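Local structure of hypothetical NUDIX hydrolase (Listeria monocytogenes, 3SON) at residues 9-14 with 131-136; 23-28 with 55-60; 32-37 with 107-112; 112-117 with 122-127. The protein probably hydrolyses a nucleoside diphosphate linked to another moiety, as a putative Nudix hydrolase with a bound calcium ion, its substrate being unidentified. All blocks are in the same frame, centred on the assembly; numbering follows the deposited sequence.

Interaction 1 of 4, residues 9-14 with 131-136; sequences LVIPFI and KTALYE
Ile11 and Leu134 mark the closest backbone approach, with CA atoms 7.5 Å apart, where the axes of strand 9-14 and helix 131-136 pass at 9.8 Å with a crossing angle of -45°. No hydrogen bond joins the two segments; the contact is entirely apolar and buried. Ile11 divides its branches between two targets. CD1 reaches over the helix backbone, 3.9 Å from Ala133 C, and also touches the Ala133 methyl, with Ile11 CD1 to Ala133 CB at 4.0 Å. CG2 instead meets Leu134 CD1 at 4.1 Å, the two side chains crossing at about a right angle. In a Nudix fold helices pack on the central mixed sheet, and here helix 128-142 lies against strand 7-15, with Leu137 extending the contact to Ile11 and Phe13. Ala133 offers its methyl to a second strand residue: its CB takes Leu9 CD2 as well, at 4.1 Å in the conformer given, one of two deposited. Leu134 starts out along the helix flank, yet with CG anti to the backbone N (chi1 180°) its CD1 is carried back to the strand. Beyond it, Tyr118, Ala121 and Ile122 of helix 118-124 pack on the same leucine.

Interaction 2 of 4, residues 23-28 with 55-60; sequences GVLHRT and IEELNL. With CA (calcium ion), chain C.
Leu25 and Glu57 share a first torsion, CG anti to the carbonyl carbon and beside the backbone N (chi1 -61° and -63°), and from strand and helix these torsions direct the two side chains at one another. Beyond CG the glutamate chain is extended, so its carboxylate reaches past the leucine to the calcium ion. The two carboxylate oxygens do different work. Glu57 OE2 binds the metal at 2.6 Å, whereas Glu57 OE1 lies 4.8 Å from the calcium ion, so the ligation is monodentate. OE1 rests instead against the leucine methyl, with Leu25 CD1 at 3.6 Å, a van der Waals approach and not a hydrogen bond. The other methyl turns to the last helical residue: Leu25 CD2 and Leu58 CD2 meet at 4.4 Å, and Leu106 packs on both leucines. Segment 55-60 closes the Nudix helix, 46-58, whose Arg52-Glu53 and Glu56-Glu57 pairs match the REUXEE part of the Nudix box. Asn59, with positive phi, takes the turn after the helix, at the place of the glycine in that motif. Ala37 O and Glu53 OE1 also bind the calcium ion, as do water 1 at 2.1 Å and water 2 at 2.7 Å. Glu56 OE1 accepts a hydrogen bond from water 1 at 3.1 Å, acting from the second shell. Metal on one oxygen and hydrocarbon beside the other would restrict rotation of the Glu57 carboxylate and probably keep OE2 turned to the calcium ion.

Interaction 3 of 4, residues 32-37 with 107-112; sequences VWQFVA and SLEHSE. With CA (calcium ion), chain C.
His110 and Trp33 are each met at the ring edge by a flat polar group of the other segment. The imidazole receives Gln34 OE1 in its plane, while one of its faces carries Glu109 CB, 4.0 Å above and offset toward the rim. The indole meets the Glu112 carboxylate at the corner of its six-membered ring, Trp33 CH2 to Glu112 CD being 3.8 Å, with the two planes nearly perpendicular. In the mixed sheet of this Nudix domain, strands 33-39 and 110-116 both pair with strand 20-27, so these side chains reach past an intervening strand. Gln34 does so with CG set between the backbone N and the carbonyl carbon (chi1 63°) and an extended chain beyond, which delivers its amide to the histidine. The bond from His110 NE2 to Gln34 OE1 is 2.9 Å long, with an angle of 156° at the hydrogen; amide and ring planes stand 76° apart, and the donor sits somewhat off the carbonyl plane. Arg27 NH1 gives Gln34 OE1 a second hydrogen bond and forms a salt bridge with Glu109 OE2, which accounts for the approach of Gln34 OE1 to Glu109 OE2 at 4.1 Å. Glu112 OE2 has its main partner in Arg114. A type I turn from Ser107 to His110 sets the histidine in place, with His110 N bonded to Ser107 O at 3.3 Å. Water 3 lies 3.0 Å from Glu109 OE2 and also near Ala37 O, the backbone oxygen that binds the calcium ion at 2.3 Å.

Interaction 4 of 4, residues 112-117 with 122-127; sequences ELRWVS and IQLLEW. Unlike the reference sequence in segment 122-127: Ile122 (reference Val).
Arg114, two residues beyond Glu112 on the strand, is the first side chain of 112-117 to touch Leu124. With CG anti to the backbone N (chi1 -168°), the arginine chain runs out from the strand toward the helix. Before reaching it, the arginine is tied back to its own segment: Arg114 NE donates to Glu112 OE2 in a salt bridge of 3.0 Å, nearly straight at 166°. The glutamate oxygen lies in the guanidinium plane, whereas the donor stands well above the carboxylate plane (49° out of it). Held this way, the guanidinium brings Arg114 NH1 to 4.2 Å from Leu124 CD2, an oblique approach. The topology is a strand running straight into a helix, 110-116 into 118-124, at the edge of the Nudix sheet, with Leu124 folding back on the strand just left. Val116 follows, its CG1 meeting Leu124 CD1 at 4.3 Å, so the fork of the leucine spans two strand residues, one methyl on each. Trp33 and Val24, from neighbouring strands, also pack against Leu124. At Ser117 the strand gives way to the helix: this residue is the N-cap, and its OG accepts a hydrogen bond from Ser120 N.

All four contacts draw on one mixed sheet of the Nudix domain. Interaction 1 joins strand 7-15 to helix 128-142, the first strand and last helix of the chain, and encloses the other three along the chain; interactions 2 and 3 alternate in sequence, and interaction 4 follows both. Interactions 2 and 3 are closest, with centres about 5 Å apart, and share the calcium ion and its two waters. Interactions 1 and 2 meet through paired strands 7-15 and 20-27, their centres about 14 Å apart. Interactions 3 and 4 share strand 110-116 and Glu112, while interactions 1 and 4, about 10 Å apart, use the consecutive helices 128-142 and 118-124. The metal site thus sits on a sheet also packed by these later helices.

Interaction 1 of 4, residues 9-14 with 131-136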
# COMPACT_ATOMS: atom_id res chain seq x y z
N LEU A 9 -6.34 8.10 -5.89
CA LEU A 9 -5.69 7.59 -7.08
C LEU A 9 -6.82 7.27 -8.06
O LEU A 9 -7.87 6.75 -7.66
CB LEU A 9 -4.84 6.36 -6.79
CG LEU A 9 -3.99 5.79 -7.94
CD1 LEU A 9 -2.63 6.47 -7.96
CD2 LEU A 9 -3.84 4.28 -7.76
N VAL A 10 -6.62 7.62 -9.31
CA VAL A 10 -7.62 7.33 -10.36
C VAL A 10 -6.98 6.75 -11.63
O VAL A 10 -6.07 7.36 -12.20
CB VAL A 10 -8.41 8.58 -10.76
CG1 VAL A 10 -9.49 8.22 -11.73
CG2 VAL A 10 -8.99 9.29 -9.54
N ILE A 11 -7.41 5.54 -12.02
CA ILE A 11 -6.83 4.80 -13.13
C ILE A 11 -7.76 4.96 -14.33
O ILE A 11 -8.88 4.46 -14.31
CB ILE A 11 -6.70 3.30 -12.81
CG1 ILE A 11 -5.81 3.09 -11.58
CG2 ILE A 11 -6.13 2.48 -14.02
CD1 ILE A 11 -5.74 1.65 -11.12
N PRO A 12 -7.32 5.66 -15.38
CA PRO A 12 -8.17 5.70 -16.61
C PRO A 12 -8.09 4.37 -17.35
O PRO A 12 -7.04 3.69 -17.30
CB PRO A 12 -7.48 6.78 -17.46
CG PRO A 12 -6.47 7.41 -16.57
CD PRO A 12 -6.05 6.35 -15.61
N PHE A 13 -9.18 3.94 -18.01
CA PHE A 13 -9.13 2.75 -18.86
C PHE A 13 -10.06 2.89 -20.07
O PHE A 13 -10.99 3.71 -20.05
CB PHE A 13 -9.46 1.46 -18.11
CG PHE A 13 -10.87 1.38 -17.66
CD1 PHE A 13 -11.27 1.95 -16.45
CD2 PHE A 13 -11.85 0.77 -18.46
CE1 PHE A 13 -12.56 1.88 -16.04
CE2 PHE A 13 -13.15 0.68 -18.04
CZ PHE A 13 -13.53 1.25 -16.86
N ILE A 14 -9.78 2.10 -21.12
CA ILE A 14 -10.62 2.09 -22.33
C ILE A 14 -10.82 0.66 -22.74
O ILE A 14 -9.91 -0.17 -22.56
CB ILE A 14 -10.02 2.86 -23.53
CG1 ILE A 14 -8.59 2.39 -23.81
CG2 ILE A 14 -10.01 4.35 -23.29
CD1 ILE A 14 -7.93 3.10 -24.99
N LYS A 131 0.18 -0.84 -8.52
CA LYS A 131 0.15 -2.12 -9.10
C LYS A 131 -0.98 -2.93 -8.54
O LYS A 131 -1.66 -3.68 -9.29
CB LYS A 131 1.50 -2.79 -8.87
CG LYS A 131 2.63 -2.01 -9.56
CD LYS A 131 3.90 -2.81 -9.48
CE LYS A 131 5.09 -2.02 -10.03
NZ LYS A 131 6.38 -2.75 -9.86
N THR A 132 -1.17 -2.85 -7.21
CA THR A 132 -2.24 -3.57 -6.55
C THR A 132 -3.61 -3.08 -7.02
O THR A 132 -4.47 -3.92 -7.38
CB THR A 132 -2.13 -3.51 -5.04
OG1 THR A 132 -0.92 -4.18 -4.65
CG2 THR A 132 -3.37 -4.21 -4.35
N ALA A 133 -3.82 -1.77 -7.04
CA ALA A 133 -5.06 -1.17 -7.59
C ALA A 133 -5.33 -1.60 -9.07
O ALA A 133 -6.49 -2.00 -9.48
CB ALA A 133 -5.05 0.38 -7.42
N LEU A 134 -4.26 -1.68 -9.84
CA LEU A 134 -4.40 -2.00 -11.25
C LEU A 134 -4.79 -3.47 -11.40
O LEU A 134 -5.62 -3.79 -12.21
CB LEU A 134 -3.10 -1.69 -12.02
CG LEU A 134 -3.18 -2.02 -13.51
CD1 LEU A 134 -4.25 -1.19 -14.14
CD2 LEU A 134 -1.84 -1.76 -14.20
N TYR A 135 -4.17 -4.35 -10.61
CA TYR A 135 -4.55 -5.78 -10.59
C TYR A 135 -6.04 -5.95 -10.35
O TYR A 135 -6.74 -6.71 -11.06
CB TYR A 135 -3.75 -6.51 -9.49
CG TYR A 135 -4.25 -7.87 -9.28
CD1 TYR A 135 -3.97 -8.88 -10.16
CD2 TYR A 135 -5.10 -8.15 -8.22
CE1 TYR A 135 -4.51 -10.17 -9.99
CE2 TYR A 135 -5.62 -9.40 -8.04
CZ TYR A 135 -5.33 -10.40 -8.94
OH TYR A 135 -5.88 -11.67 -8.73
N GLU A 136 -6.51 -5.33 -9.28
CA GLU A 136 -7.95 -5.40 -8.93
C GLU A 136 -8.82 -4.91 -10.11
O GLU A 136 -9.79 -5.53 -10.48
CB GLU A 136 -8.22 -4.56 -7.68
CG GLU A 136 -9.71 -4.61 -7.36
CD GLU A 136 -10.14 -3.67 -6.24
OE1 GLU A 136 -9.27 -3.03 -5.55
OE2 GLU A 136 -11.39 -3.55 -6.09

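Interaction 2 of 4, residues 23-28 with 55-60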
# COMPACT_ATOMS: atom_id res chain seq x y z
N GLY A 23 -4.50 3.80 -18.96
CA GLY A 23 -3.92 5.07 -19.22
C GLY A 23 -2.87 5.45 -18.15
O GLY A 23 -3.16 5.49 -16.97
N VAL A 24 -1.62 5.57 -18.58
CA VAL A 24 -0.57 6.00 -17.66
C VAL A 24 -0.02 7.33 -18.13
O VAL A 24 0.05 7.58 -19.33
CB VAL A 24 0.58 5.00 -17.53
CG1 VAL A 24 0.05 3.65 -17.08
CG2 VAL A 24 1.27 4.77 -18.88
N LEU A 25 0.44 8.13 -17.17
CA LEU A 25 0.88 9.52 -17.42
C LEU A 25 2.33 9.66 -17.13
O LEU A 25 2.77 9.23 -16.08
CB LEU A 25 0.09 10.48 -16.54
CG LEU A 25 -1.45 10.53 -16.73
CD1 LEU A 25 -2.14 11.24 -15.56
CD2 LEU A 25 -1.83 11.26 -18.00
N HIS A 26 3.06 10.27 -18.06
CA HIS A 26 4.43 10.50 -17.86
C HIS A 26 4.59 11.91 -17.39
O HIS A 26 3.97 12.83 -17.92
CB HIS A 26 5.16 10.27 -19.13
CG HIS A 26 6.63 10.32 -18.95
ND1 HIS A 26 7.35 11.44 -19.23
CD2 HIS A 26 7.53 9.35 -18.55
CE1 HIS A 26 8.66 11.20 -18.94
NE2 HIS A 26 8.78 9.92 -18.55
N ARG A 27 5.39 12.10 -16.34
CA ARG A 27 5.60 13.44 -15.82
C ARG A 27 6.51 14.36 -16.69
O ARG A 27 7.48 13.92 -17.37
CB ARG A 27 6.20 13.38 -14.42
CG ARG A 27 5.19 12.89 -13.37
CD ARG A 27 5.75 13.17 -11.98
NE ARG A 27 5.88 14.61 -11.66
CZ ARG A 27 4.88 15.34 -11.20
NH1 ARG A 27 3.66 14.81 -11.09
NH2 ARG A 27 5.06 16.63 -10.91
N THR A 28 6.16 15.64 -16.71
CA THR A 28 7.01 16.62 -17.42
C THR A 28 8.38 16.77 -16.80
O THR A 28 9.41 16.87 -17.54
CB THR A 28 6.30 18.00 -17.55
OG1 THR A 28 5.09 17.80 -18.30
CG2 THR A 28 7.23 19.06 -18.24
N ILE A 55 -10.96 15.54 -13.61
CA ILE A 55 -11.22 16.70 -14.48
C ILE A 55 -9.99 17.64 -14.64
O ILE A 55 -9.71 18.09 -15.73
CB ILE A 55 -12.41 17.53 -13.95
CG1 ILE A 55 -13.73 16.75 -13.98
CG2 ILE A 55 -12.47 18.83 -14.75
CD1 ILE A 55 -14.83 17.31 -13.08
N GLU A 56 -9.24 17.92 -13.56
CA GLU A 56 -8.10 18.80 -13.64
C GLU A 56 -7.03 18.15 -14.53
O GLU A 56 -6.49 18.79 -15.43
CB GLU A 56 -7.51 19.10 -12.25
CG GLU A 56 -8.44 19.88 -11.30
CD GLU A 56 -7.82 20.18 -9.91
OE1 GLU A 56 -6.73 19.62 -9.60
OE2 GLU A 56 -8.42 20.98 -9.12
N GLU A 57 -6.76 16.88 -14.33
CA GLU A 57 -5.61 16.29 -15.03
C GLU A 57 -5.87 15.91 -16.48
O GLU A 57 -4.92 15.89 -17.27
CB GLU A 57 -5.07 15.09 -14.25
CG GLU A 57 -4.52 15.47 -12.87
CD GLU A 57 -3.66 14.39 -12.26
OE1 GLU A 57 -3.13 13.54 -13.03
OE2 GLU A 57 -3.50 14.37 -11.02
N LEU A 58 -7.11 15.56 -16.82
CA LEU A 58 -7.50 15.10 -18.16
C LEU A 58 -8.35 16.08 -18.99
O LEU A 58 -8.69 15.81 -20.15
CB LEU A 58 -8.22 13.70 -18.02
CG LEU A 58 -7.45 12.71 -17.19
CD1 LEU A 58 -8.24 11.41 -17.05
CD2 LEU A 58 -6.10 12.39 -17.78
N ASN A 59 -8.59 17.26 -18.41
CA ASN A 59 -9.37 18.35 -19.00
C ASN A 59 -10.67 17.87 -19.65
O ASN A 59 -10.92 18.10 -20.83
CB ASN A 59 -8.48 19.17 -19.92
CG ASN A 59 -7.46 19.98 -19.14
OD1 ASN A 59 -7.82 20.91 -18.42
ND2 ASN A 59 -6.20 19.58 -19.22
N LEU A 60 -11.48 17.20 -18.85
CA LEU A 60 -12.70 16.54 -19.33
C LEU A 60 -13.94 17.41 -19.11
O LEU A 60 -13.99 18.16 -18.16
CB LEU A 60 -12.98 15.25 -18.55
CG LEU A 60 -11.95 14.13 -18.37
CD1 LEU A 60 -12.40 13.18 -17.25
CD2 LEU A 60 -11.75 13.40 -19.68
CA CA C . -3.42 16.12 -9.03
O HOH W 1 -3.99 18.19 -9.10
O HOH W 2 -1.53 16.17 -7.15

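Interaction 3 of 4, residues 32-37 with 107-112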
# COMPACT_ATOMS: atom_id res chain seq x y z
N VAL A 32 9.00 9.57 -14.76
CA VAL A 32 8.13 8.93 -13.79
C VAL A 32 6.77 8.74 -14.45
O VAL A 32 6.27 9.65 -15.02
CB VAL A 32 7.97 9.86 -12.53
CG1 VAL A 32 6.73 9.50 -11.73
CG2 VAL A 32 9.19 9.83 -11.65
N TRP A 33 6.20 7.52 -14.35
CA TRP A 33 4.89 7.22 -14.92
C TRP A 33 3.98 7.02 -13.73
O TRP A 33 4.38 6.41 -12.71
CB TRP A 33 4.96 5.92 -15.70
CG TRP A 33 5.65 5.98 -16.99
CD1 TRP A 33 6.99 5.73 -17.25
CD2 TRP A 33 5.08 6.39 -18.25
NE1 TRP A 33 7.26 5.92 -18.57
CE2 TRP A 33 6.16 6.34 -19.22
CE3 TRP A 33 3.82 6.82 -18.67
CZ2 TRP A 33 5.98 6.67 -20.56
CZ3 TRP A 33 3.64 7.12 -20.03
CH2 TRP A 33 4.72 7.06 -20.95
N GLN A 34 2.81 7.62 -13.78
CA GLN A 34 1.84 7.55 -12.68
C GLN A 34 0.39 7.63 -13.18
O GLN A 34 0.08 7.90 -14.37
CB GLN A 34 2.06 8.71 -11.66
CG GLN A 34 1.83 10.12 -12.30
CD GLN A 34 2.28 11.32 -11.47
OE1 GLN A 34 2.31 12.45 -12.01
NE2 GLN A 34 2.50 11.13 -10.15
N PHE A 35 -0.53 7.41 -12.25
CA PHE A 35 -1.94 7.63 -12.48
C PHE A 35 -2.37 9.03 -12.02
O PHE A 35 -1.51 9.84 -11.65
CB PHE A 35 -2.77 6.53 -11.79
CG PHE A 35 -2.52 5.13 -12.33
CD1 PHE A 35 -2.71 4.84 -13.65
CD2 PHE A 35 -2.23 4.05 -11.46
CE1 PHE A 35 -2.53 3.53 -14.13
CE2 PHE A 35 -2.00 2.76 -11.93
CZ PHE A 35 -2.16 2.49 -13.27
N VAL A 36 -3.65 9.35 -12.22
CA VAL A 36 -4.24 10.57 -11.72
C VAL A 36 -4.12 10.52 -10.20
O VAL A 36 -4.40 9.50 -9.57
CB VAL A 36 -5.71 10.71 -12.19
CG1 VAL A 36 -6.48 11.80 -11.42
CG2 VAL A 36 -5.81 10.95 -13.65
N ALA A 37 -3.66 11.60 -9.57
CA ALA A 37 -3.48 11.57 -8.09
C ALA A 37 -3.72 12.95 -7.53
O ALA A 37 -3.38 13.97 -8.17
CB ALA A 37 -2.07 11.10 -7.71
N SER A 107 -2.66 18.52 -18.50
CA SER A 107 -2.12 19.72 -17.88
C SER A 107 -0.61 19.76 -18.05
O SER A 107 0.02 18.77 -18.50
CB SER A 107 -2.48 19.78 -16.39
OG SER A 107 -1.74 18.88 -15.61
N LEU A 108 -0.01 20.87 -17.69
CA LEU A 108 1.44 20.98 -17.84
C LEU A 108 2.28 19.98 -16.98
O LEU A 108 3.48 19.81 -17.21
CB LEU A 108 1.90 22.40 -17.57
CG LEU A 108 1.27 23.53 -18.39
CD1 LEU A 108 1.91 24.89 -18.08
CD2 LEU A 108 1.36 23.22 -19.88
N GLU A 109 1.67 19.35 -15.99
CA GLU A 109 2.36 18.41 -15.11
C GLU A 109 2.83 17.14 -15.85
O GLU A 109 3.74 16.50 -15.38
CB GLU A 109 1.41 17.98 -13.97
CG GLU A 109 2.16 17.40 -12.78
CD GLU A 109 1.31 17.32 -11.51
OE1 GLU A 109 0.87 18.38 -11.02
OE2 GLU A 109 1.09 16.19 -11.02
N HIS A 110 2.21 16.85 -17.00
CA HIS A 110 2.44 15.64 -17.78
C HIS A 110 2.82 15.85 -19.22
O HIS A 110 2.39 16.83 -19.88
CB HIS A 110 1.18 14.71 -17.70
CG HIS A 110 0.85 14.30 -16.29
ND1 HIS A 110 -0.27 14.70 -15.69
CD2 HIS A 110 1.54 13.56 -15.36
CE1 HIS A 110 -0.27 14.27 -14.44
NE2 HIS A 110 0.82 13.58 -14.23
N SER A 111 3.63 14.92 -19.75
CA SER A 111 4.15 14.98 -21.12
C SER A 111 3.50 14.00 -22.09
O SER A 111 3.67 14.12 -23.28
CB SER A 111 5.65 14.72 -21.16
OG SER A 111 6.02 13.42 -20.73
N GLU A 112 2.77 13.06 -21.56
CA GLU A 112 2.20 12.02 -22.36
C GLU A 112 1.17 11.26 -21.53
O GLU A 112 1.39 10.98 -20.36
CB GLU A 112 3.33 11.07 -22.90
CG GLU A 112 2.82 9.77 -23.52
CD GLU A 112 3.87 8.92 -24.13
OE1 GLU A 112 5.06 9.32 -24.17
OE2 GLU A 112 3.51 7.84 -24.68
CA CA C . -3.42 16.12 -9.03
O HOH W 3 -0.46 13.96 -9.67
O HOH W 1 -3.99 18.19 -9.10
O HOH W 2 -1.53 16.17 -7.15

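Interaction 4 of 4, residues 112-117 with 122-127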
# COMPACT_ATOMS: atom_id res chain seq x y z
N GLU A 112 2.77 13.06 -21.56
CA GLU A 112 2.20 12.02 -22.36
C GLU A 112 1.17 11.26 -21.53
O GLU A 112 1.39 10.98 -20.36
CB GLU A 112 3.33 11.07 -22.90
CG GLU A 112 2.82 9.77 -23.52
CD GLU A 112 3.87 8.92 -24.13
OE1 GLU A 112 5.06 9.32 -24.17
OE2 GLU A 112 3.51 7.84 -24.68
N LEU A 113 0.04 10.90 -22.18
CA LEU A 113 -0.86 9.85 -21.71
C LEU A 113 -0.59 8.68 -22.69
O LEU A 113 -0.62 8.90 -23.92
CB LEU A 113 -2.31 10.24 -21.87
CG LEU A 113 -3.45 9.21 -21.55
CD1 LEU A 113 -3.44 8.83 -20.09
CD2 LEU A 113 -4.85 9.62 -22.00
N ARG A 114 -0.25 7.51 -22.16
CA ARG A 114 -0.08 6.33 -22.95
C ARG A 114 -1.09 5.25 -22.56
O ARG A 114 -1.27 4.93 -21.37
CB ARG A 114 1.37 5.83 -22.80
CG ARG A 114 1.77 4.77 -23.82
CD ARG A 114 3.12 4.18 -23.41
NE ARG A 114 4.23 5.06 -23.81
CZ ARG A 114 5.52 4.79 -23.63
NH1 ARG A 114 5.94 3.66 -23.08
NH2 ARG A 114 6.44 5.66 -24.06
N TRP A 115 -1.76 4.71 -23.57
CA TRP A 115 -2.75 3.65 -23.43
C TRP A 115 -2.03 2.34 -23.68
O TRP A 115 -1.47 2.11 -24.78
CB TRP A 115 -3.83 3.84 -24.49
CG TRP A 115 -4.71 4.98 -24.21
CD1 TRP A 115 -4.83 6.15 -24.90
CD2 TRP A 115 -5.62 5.10 -23.09
NE1 TRP A 115 -5.73 7.00 -24.30
CE2 TRP A 115 -6.23 6.41 -23.20
CE3 TRP A 115 -5.95 4.29 -22.02
CZ2 TRP A 115 -7.15 6.88 -22.26
CZ3 TRP A 115 -6.84 4.79 -21.07
CH2 TRP A 115 -7.47 6.03 -21.22
N VAL A 116 -1.93 1.51 -22.63
CA VAL A 116 -1.07 0.35 -22.63
C VAL A 116 -1.81 -0.87 -22.08
O VAL A 116 -2.81 -0.74 -21.39
CB VAL A 116 0.19 0.61 -21.76
CG1 VAL A 116 1.00 1.77 -22.35
CG2 VAL A 116 -0.22 0.96 -20.32
N SER A 117 -1.29 -2.06 -22.36
CA SER A 117 -1.89 -3.26 -21.82
C SER A 117 -1.63 -3.33 -20.31
O SER A 117 -0.81 -2.63 -19.78
CB SER A 117 -1.27 -4.49 -22.45
OG SER A 117 0.06 -4.59 -22.02
N ILE A 122 2.02 -2.42 -15.68
CA ILE A 122 2.78 -2.94 -14.49
C ILE A 122 4.28 -2.67 -14.57
O ILE A 122 4.87 -2.28 -13.56
CB ILE A 122 2.53 -4.46 -14.25
CG1 ILE A 122 1.06 -4.71 -13.98
CG2 ILE A 122 3.46 -4.95 -13.14
CD1 ILE A 122 0.60 -4.31 -12.57
N GLN A 123 4.86 -2.78 -15.79
CA GLN A 123 6.26 -2.48 -16.06
C GLN A 123 6.63 -0.99 -15.91
O GLN A 123 7.75 -0.64 -15.47
CB GLN A 123 6.64 -2.99 -17.47
CG GLN A 123 6.75 -4.50 -17.57
CD GLN A 123 7.83 -5.02 -16.65
OE1 GLN A 123 8.98 -4.61 -16.75
NE2 GLN A 123 7.45 -5.91 -15.73
N LEU A 124 5.68 -0.11 -16.23
CA LEU A 124 5.87 1.36 -16.14
C LEU A 124 5.80 1.84 -14.71
O LEU A 124 6.47 2.80 -14.34
CB LEU A 124 4.80 2.08 -16.99
CG LEU A 124 4.92 2.06 -18.53
CD1 LEU A 124 3.80 2.74 -19.30
CD2 LEU A 124 6.28 2.57 -19.01
N LEU A 125 4.90 1.26 -13.91
CA LEU A 125 4.66 1.69 -12.52
C LEU A 125 5.81 1.48 -11.50
O LEU A 125 6.58 0.52 -11.61
CB LEU A 125 3.39 0.96 -12.04
CG LEU A 125 2.13 1.43 -12.80
CD1 LEU A 125 0.92 0.57 -12.40
CD2 LEU A 125 1.84 2.91 -12.53
N GLU A 126 5.89 2.37 -10.50
CA GLU A 126 6.86 2.23 -9.43
C GLU A 126 6.32 1.68 -8.10
O GLU A 126 6.98 0.86 -7.50
CB GLU A 126 7.69 3.51 -9.18
CG GLU A 126 6.92 4.81 -9.25
CD GLU A 126 7.78 6.09 -9.06
OE1 GLU A 126 9.03 6.02 -9.00
OE2 GLU A 126 7.18 7.16 -8.94
N TRP A 127 5.10 2.06 -7.69
CA TRP A 127 4.65 1.78 -6.31
C TRP A 127 3.74 0.57 -6.21
O TRP A 127 2.86 0.32 -7.06
CB TRP A 127 3.93 2.97 -5.73
CG TRP A 127 4.69 4.27 -5.84
CD1 TRP A 127 4.28 5.42 -6.50
CD2 TRP A 127 5.99 4.57 -5.27
NE1 TRP A 127 5.25 6.42 -6.37
CE2 TRP A 127 6.31 5.95 -5.67
CE3 TRP A 127 6.94 3.84 -4.55
CZ2 TRP A 127 7.51 6.55 -5.32
CZ3 TRP A 127 8.14 4.46 -4.20
CH2 TRP A 127 8.42 5.79 -4.58